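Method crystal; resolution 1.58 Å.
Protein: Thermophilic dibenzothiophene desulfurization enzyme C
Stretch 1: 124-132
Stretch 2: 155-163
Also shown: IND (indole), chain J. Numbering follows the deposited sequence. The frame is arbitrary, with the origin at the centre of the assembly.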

ATOM      1  N   LEU B 124      23.057  -0.179 -32.308  1.00 13.75           N
ATOM      2  CA  LEU B 124      22.246  -1.309 -32.758  1.00 12.86           C
ATOM      3  C   LEU B 124      20.770  -1.067 -32.480  1.00 13.50           C
ATOM      4  O   LEU B 124      20.404  -0.530 -31.425  1.00 18.16           O
ATOM      5  CB  LEU B 124      22.682  -2.611 -32.079  1.00 13.62           C
ATOM      6  CG  LEU B 124      24.145  -3.046 -32.242  1.00 14.42           C
ATOM      7  CD1 LEU B 124      24.447  -4.258 -31.370  1.00 17.16           C
ATOM      8  CD2 LEU B 124      24.439  -3.367 -33.691  1.00 16.29           C
ATOM      9  N   GLY B 125      19.927  -1.469 -33.436  1.00 14.87           N
ATOM     10  CA  GLY B 125      18.488  -1.414 -33.288  1.00 14.67           C
ATOM     11  C   GLY B 125      17.854  -2.799 -33.332  1.00 13.93           C
ATOM     12  O   GLY B 125      18.503  -3.807 -33.641  1.00 13.89           O
ATOM     13  N   ASN B 126      16.553  -2.837 -33.017  1.00 14.13           N
ATOM     14  CA  ASN B 126      15.853  -4.082 -32.748  1.00 13.58           C
ATOM     15  C   ASN B 126      14.611  -4.172 -33.623  1.00 17.93           C
ATOM     16  O   ASN B 126      13.821  -3.223 -33.675  1.00 16.73           O
ATOM     17  CB  ASN B 126      15.488  -4.142 -31.258  1.00 17.50           C
ATOM     18  CG  ASN B 126      14.900  -5.449 -30.859  1.00 22.98           C
ATOM     19  OD1 ASN B 126      13.679  -5.600 -30.817  1.00 20.36           O
ATOM     20  ND2 ASN B 126      15.758  -6.417 -30.549  1.00 24.52           N
ATOM     21  N   ALA B 127      14.438  -5.306 -34.308  1.00 14.59           N
ATOM     22  CA  ALA B 127      13.261  -5.525 -35.155  1.00 13.49           C
ATOM     23  C   ALA B 127      12.960  -6.997 -35.384  1.00 16.18           C
ATOM     24  O   ALA B 127      13.140  -7.487 -36.490  1.00 19.77           O
ATOM     25  CB  ALA B 127      13.453  -4.839 -36.479  1.00 20.16           C
ATOM     26  N   SER B 128      12.480  -7.724 -34.386  1.00 20.35           N
ATOM     27  CA  SER B 128      12.188  -7.245 -33.051  1.00 19.77           C
ATOM     28  C   SER B 128      12.195  -8.474 -32.161  1.00 18.70           C
ATOM     29  O   SER B 128      11.731  -9.534 -32.581  1.00 23.46           O
ATOM     30  CB  SER B 128      10.826  -6.551 -32.985  1.00 37.87           C
ATOM     31  OG  SER B 128      10.396  -6.420 -31.637  1.00 26.17           O
ATOM     32  N   SER B 129      12.719  -8.355 -30.944  1.00 24.09           N
ATOM     33  CA  SER B 129      12.691  -9.472 -30.009  1.00 25.10           C
ATOM     34  C   SER B 129      11.509  -9.388 -29.060  1.00 28.10           C
ATOM     35  O   SER B 129      11.442 -10.156 -28.094  1.00 27.22           O
ATOM     36  CB  SER B 129      14.003  -9.553 -29.223  1.00 23.51           C
ATOM     37  OG  SER B 129      14.388  -8.319 -28.673  1.00 24.02           O
ATOM     38  N   GLU B 130      10.568  -8.488 -29.336  1.00 30.28           N
ATOM     39  CA  GLU B 130       9.395  -8.245 -28.496  1.00 44.81           C
ATOM     40  C   GLU B 130       8.150  -8.591 -29.301  1.00 41.23           C
ATOM     41  O   GLU B 130       7.469  -7.711 -29.831  1.00 57.78           O
ATOM     42  CB  GLU B 130       9.404  -6.793 -28.026  1.00 37.82           C
ATOM     43  CG  GLU B 130      10.523  -6.572 -27.036  1.00 27.10           C
ATOM     44  CD  GLU B 130      10.848  -5.130 -26.759  1.00 30.26           C
ATOM     45  OE1 GLU B 130      10.165  -4.215 -27.277  1.00 54.91           O
ATOM     46  OE2 GLU B 130      11.806  -4.914 -25.997  1.00 41.09           O
ATOM     47  N   ASN B 131       7.854  -9.887 -29.389  1.00 53.83           N
ATOM     48  CA  ASN B 131       6.745 -10.356 -30.213  1.00 62.40           C
ATOM     49  C   ASN B 131       5.432 -10.450 -29.440  1.00 65.83           C
ATOM     50  O   ASN B 131       4.405  -9.931 -29.892  1.00 73.15           O
ATOM     51  CB  ASN B 131       7.093 -11.715 -30.827  1.00 58.70           C
ATOM     52  CG  ASN B 131       7.864 -11.584 -32.128  1.00 70.29           C
ATOM     53  OD1 ASN B 131       7.270 -11.504 -33.207  1.00 66.61           O
ATOM     54  ND2 ASN B 131       9.193 -11.552 -32.036  1.00 56.47           N
ATOM     55  N   ASN B 132       5.444 -11.105 -28.279  1.00 65.71           N
ATOM     56  CA  ASN B 132       4.233 -11.318 -27.486  1.00 74.71           C
ATOM     57  C   ASN B 132       3.228 -12.162 -28.273  1.00 80.75           C
ATOM     58  O   ASN B 132       2.078 -11.773 -28.494  1.00 61.06           O
ATOM     59  CB  ASN B 132       3.611  -9.984 -27.050  1.00 60.60           C
ATOM     60  CG  ASN B 132       2.438 -10.172 -26.092  1.00 83.78           C
ATOM     61  OD1 ASN B 132       2.304 -11.218 -25.455  1.00 79.21           O
ATOM     62  ND2 ASN B 132       1.582  -9.157 -25.993  1.00 66.45           N
ATOM     63  N   THR B 155       5.513  -7.105 -41.589  1.00 19.04           N
ATOM     64  CA  THR B 155       5.649  -5.885 -40.802  1.00 15.33           C
ATOM     65  C   THR B 155       5.759  -6.269 -39.332  1.00 19.89           C
ATOM     66  O   THR B 155       4.886  -6.968 -38.797  1.00 22.60           O
ATOM     67  CB  THR B 155       4.479  -4.938 -41.052  1.00 19.47           C
ATOM     68  OG1 THR B 155       4.508  -4.523 -42.423  1.00 18.95           O
ATOM     69  CG2 THR B 155       4.582  -3.702 -40.164  1.00 18.25           C
ATOM     70  N   LYS B 156       6.849  -5.826 -38.706  1.00 21.84           N
ATOM     71  CA  LYS B 156       7.180  -6.110 -37.314  1.00 23.99           C
ATOM     72  C   LYS B 156       6.808  -4.900 -36.465  1.00 17.52           C
ATOM     73  O   LYS B 156       7.209  -3.782 -36.782  1.00 17.13           O
ATOM     74  CB  LYS B 156       8.683  -6.396 -37.198  1.00 28.44           C
ATOM     75  CG  LYS B 156       9.122  -7.079 -35.923  1.00 42.57           C
ATOM     76  CD  LYS B 156       8.657  -8.520 -35.890  1.00 47.23           C
ATOM     77  CE  LYS B 156       9.827  -9.495 -35.859  1.00 40.35           C
ATOM     78  NZ  LYS B 156       9.343 -10.897 -35.740  1.00 37.45           N
ATOM     79  N   ALA B 157       6.056  -5.115 -35.393  1.00 30.72           N
ATOM     80  CA  ALA B 157       5.749  -4.029 -34.471  1.00 29.83           C
ATOM     81  C   ALA B 157       6.771  -3.957 -33.331  1.00 20.53           C
ATOM     82  O   ALA B 157       7.526  -4.902 -33.074  1.00 24.93           O
ATOM     83  CB  ALA B 157       4.346  -4.194 -33.892  1.00 49.65           C
ATOM     84  N   PHE B 158       6.788  -2.805 -32.661  1.00 22.15           N
ATOM     85  CA  PHE B 158       7.626  -2.559 -31.487  1.00 30.41           C
ATOM     86  C   PHE B 158       9.088  -2.875 -31.784  1.00 30.06           C
ATOM     87  O   PHE B 158       9.710  -3.745 -31.172  1.00 25.72           O
ATOM     88  CB  PHE B 158       7.129  -3.348 -30.275  1.00 23.68           C
ATOM     89  CG  PHE B 158       5.931  -2.721 -29.608  1.00 24.21           C
ATOM     90  CD1 PHE B 158       6.093  -1.722 -28.658  1.00 31.34           C
ATOM     91  CD2 PHE B 158       4.649  -3.119 -29.946  1.00 27.90           C
ATOM     92  CE1 PHE B 158       4.987  -1.140 -28.043  1.00 27.15           C
ATOM     93  CE2 PHE B 158       3.543  -2.543 -29.340  1.00 28.53           C
ATOM     94  CZ  PHE B 158       3.713  -1.551 -28.389  1.00 32.42           C
ATOM     95  N   CYS B 159       9.625  -2.111 -32.728  1.00 20.24           N
ATOM     96  CA  CYS B 159      11.011  -2.243 -33.166  1.00 18.66           C
ATOM     97  C   CYS B 159      11.857  -1.132 -32.539  1.00 20.51           C
ATOM     98  O   CYS B 159      12.272  -0.170 -33.186  1.00 20.52           O
ATOM     99  CB  CYS B 159      11.067  -2.201 -34.688  1.00 17.83           C
ATOM    100  SG  CYS B 159      10.213  -3.527 -35.476  1.00 17.15           S
ATOM    101  N   SER B 160      12.124  -1.288 -31.245  1.00 19.16           N
ATOM    102  CA  SER B 160      12.794  -0.230 -30.500  1.00 21.79           C
ATOM    103  C   SER B 160      14.124   0.157 -31.131  1.00 21.28           C
ATOM    104  O   SER B 160      14.921  -0.697 -31.530  1.00 17.61           O
ATOM    105  CB  SER B 160      13.021  -0.675 -29.055  1.00 31.47           C
ATOM    106  OG  SER B 160      11.793  -1.041 -28.456  1.00 50.37           O
ATOM    107  N   GLY B 161      14.373   1.457 -31.206  1.00 17.20           N
ATOM    108  CA  GLY B 161      15.623   1.948 -31.734  1.00 21.34           C
ATOM    109  C   GLY B 161      15.838   1.624 -33.193  1.00 23.61           C
ATOM    110  O   GLY B 161      16.984   1.574 -33.649  1.00 23.73           O
ATOM    111  N   SER B 162      14.761   1.442 -33.952  1.00 22.41           N
ATOM    112  CA  SER B 162      14.899   1.010 -35.334  1.00 21.83           C
ATOM    113  C   SER B 162      15.275   2.139 -36.283  1.00 19.71           C
ATOM    114  O   SER B 162      15.653   1.860 -37.422  1.00 24.09           O
ATOM    115  CB  SER B 162      13.598   0.344 -35.814  1.00 22.23           C
ATOM    116  OG  SER B 162      12.479   1.185 -35.636  1.00 31.70           O
ATOM    117  N   ALA B 163      15.200   3.391 -35.855  1.00 17.86           N
ATOM    118  CA  ALA B 163      15.590   4.513 -36.695  1.00 18.97           C
ATOM    119  C   ALA B 163      17.044   4.861 -36.429  1.00 17.58           C
ATOM    120  O   ALA B 163      17.517   4.756 -35.295  1.00 16.50           O
ATOM    121  CB  ALA B 163      14.718   5.740 -36.418  1.00 19.78           C
TER
HETATM  122  N1  IND J 501       8.248   1.665 -25.205  1.00 42.16           N
HETATM  123  C2  IND J 501       9.253   1.578 -26.070  1.00 32.99           C
HETATM  124  C3  IND J 501       9.270   0.332 -26.354  1.00 33.15           C
HETATM  125  C4  IND J 501       8.130  -1.827 -25.840  1.00 34.42           C
HETATM  126  C5  IND J 501       7.088  -2.334 -25.058  1.00 30.91           C
HETATM  127  C6  IND J 501       6.330  -1.480 -24.231  1.00 32.02           C
HETATM  128  C7  IND J 501       6.615  -0.118 -24.188  1.00 26.51           C
HETATM  129  C8  IND J 501       7.640   0.393 -24.960  1.00 34.34           C
HETATM  130  C9  IND J 501       8.413  -0.485 -25.796  1.00 33.29           C
HETATM  131  O   HOH W   1      19.156   2.133 -32.167  1.00 24.47           O
HETATM  132  O   HOH W   2      12.022  -3.972 -29.661  1.00 35.58           O
HETATM  133  O   HOH W   3       7.053  -7.738 -32.855  1.00 35.95           O
HETATM  134  O   HOH W   4       6.518 -11.235 -36.195  1.00 27.25           O

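What does Lys-156, the residue with the most surface covered by the opposing stretch, contribute? Its CB points toward stretch 1, and its aliphatic part does the packing: CG lies 3.4 Å from CB of Ser-128 and 3.9 Å from the carbonyl carbon C of Ala-127. The chain then runs on to carry its ammonium group to Asn-131, where NZ makes a weak hydrogen bond of 3.3 Å to OD1. Water 4 reinforces this link, accepting from Lys-156 NZ at 2.9 Å and donating to Asn-131 OD1 at 3.1 Å. A long side chain with an apolar stem and a charged tip suits both tasks, although Asn-131 is poorly ordered.

How does Asn-126 join the stretches when its CB points sideways? Its backbone makes the direct link, N donating to Ser-160 O at 3.1 Å, while its carbonyl O sits only 3.0 Å from CA of Cys-159. The side chain mainly braces its own stretch, tying the strand to the loop that follows: OD1 accepts from Ser-129 N at 2.9 Å and ND2 donates to Ser-129 OG at 3.0 Å, a pairing that uses both the acceptor and the donor of the amide. OD1 of Asn-126 also lies 2.6 Å from the oxygen of water 2, which is 2.8 Å from Phe-158 O and accepts from Ser-160 N at 3.1 Å.

Why is a small hydroxyl residue well placed at 128? The peptide bond before Ser-128 is cis, and its CB points toward stretch 2. OG donates to Phe-158 O at 2.8 Å and accepts from Glu-130 N at 3.1 Å, so one hydroxyl both crosses the contact and steadies the loop. The fit has a cost: Ser-128 N is buried without a partner in the model. Beside it, CB of Ala-127 packs 3.6 Å from SG of Cys-159, a compact apolar contact.

What lets the backbones come so close at the glycines? The CA atoms of Gly-125 and Gly-161 are 4.7 Å apart, and Gly-125 CA makes a CA-H...O contact of 3.4 Å with Gly-161 O. A CB on Gly-125 would lie 2.4 Å from that same Gly-161 O, a clash. Gly-161 suits its place for a different reason: it lies in the type II turn from Cys-159 to Ser-162 with a positive phi, which favours glycine. The oxygen of water 1 lies 3.0 Å from Leu-124 O and 2.7 Å from Gly-161 O, bridging the stretches at this end.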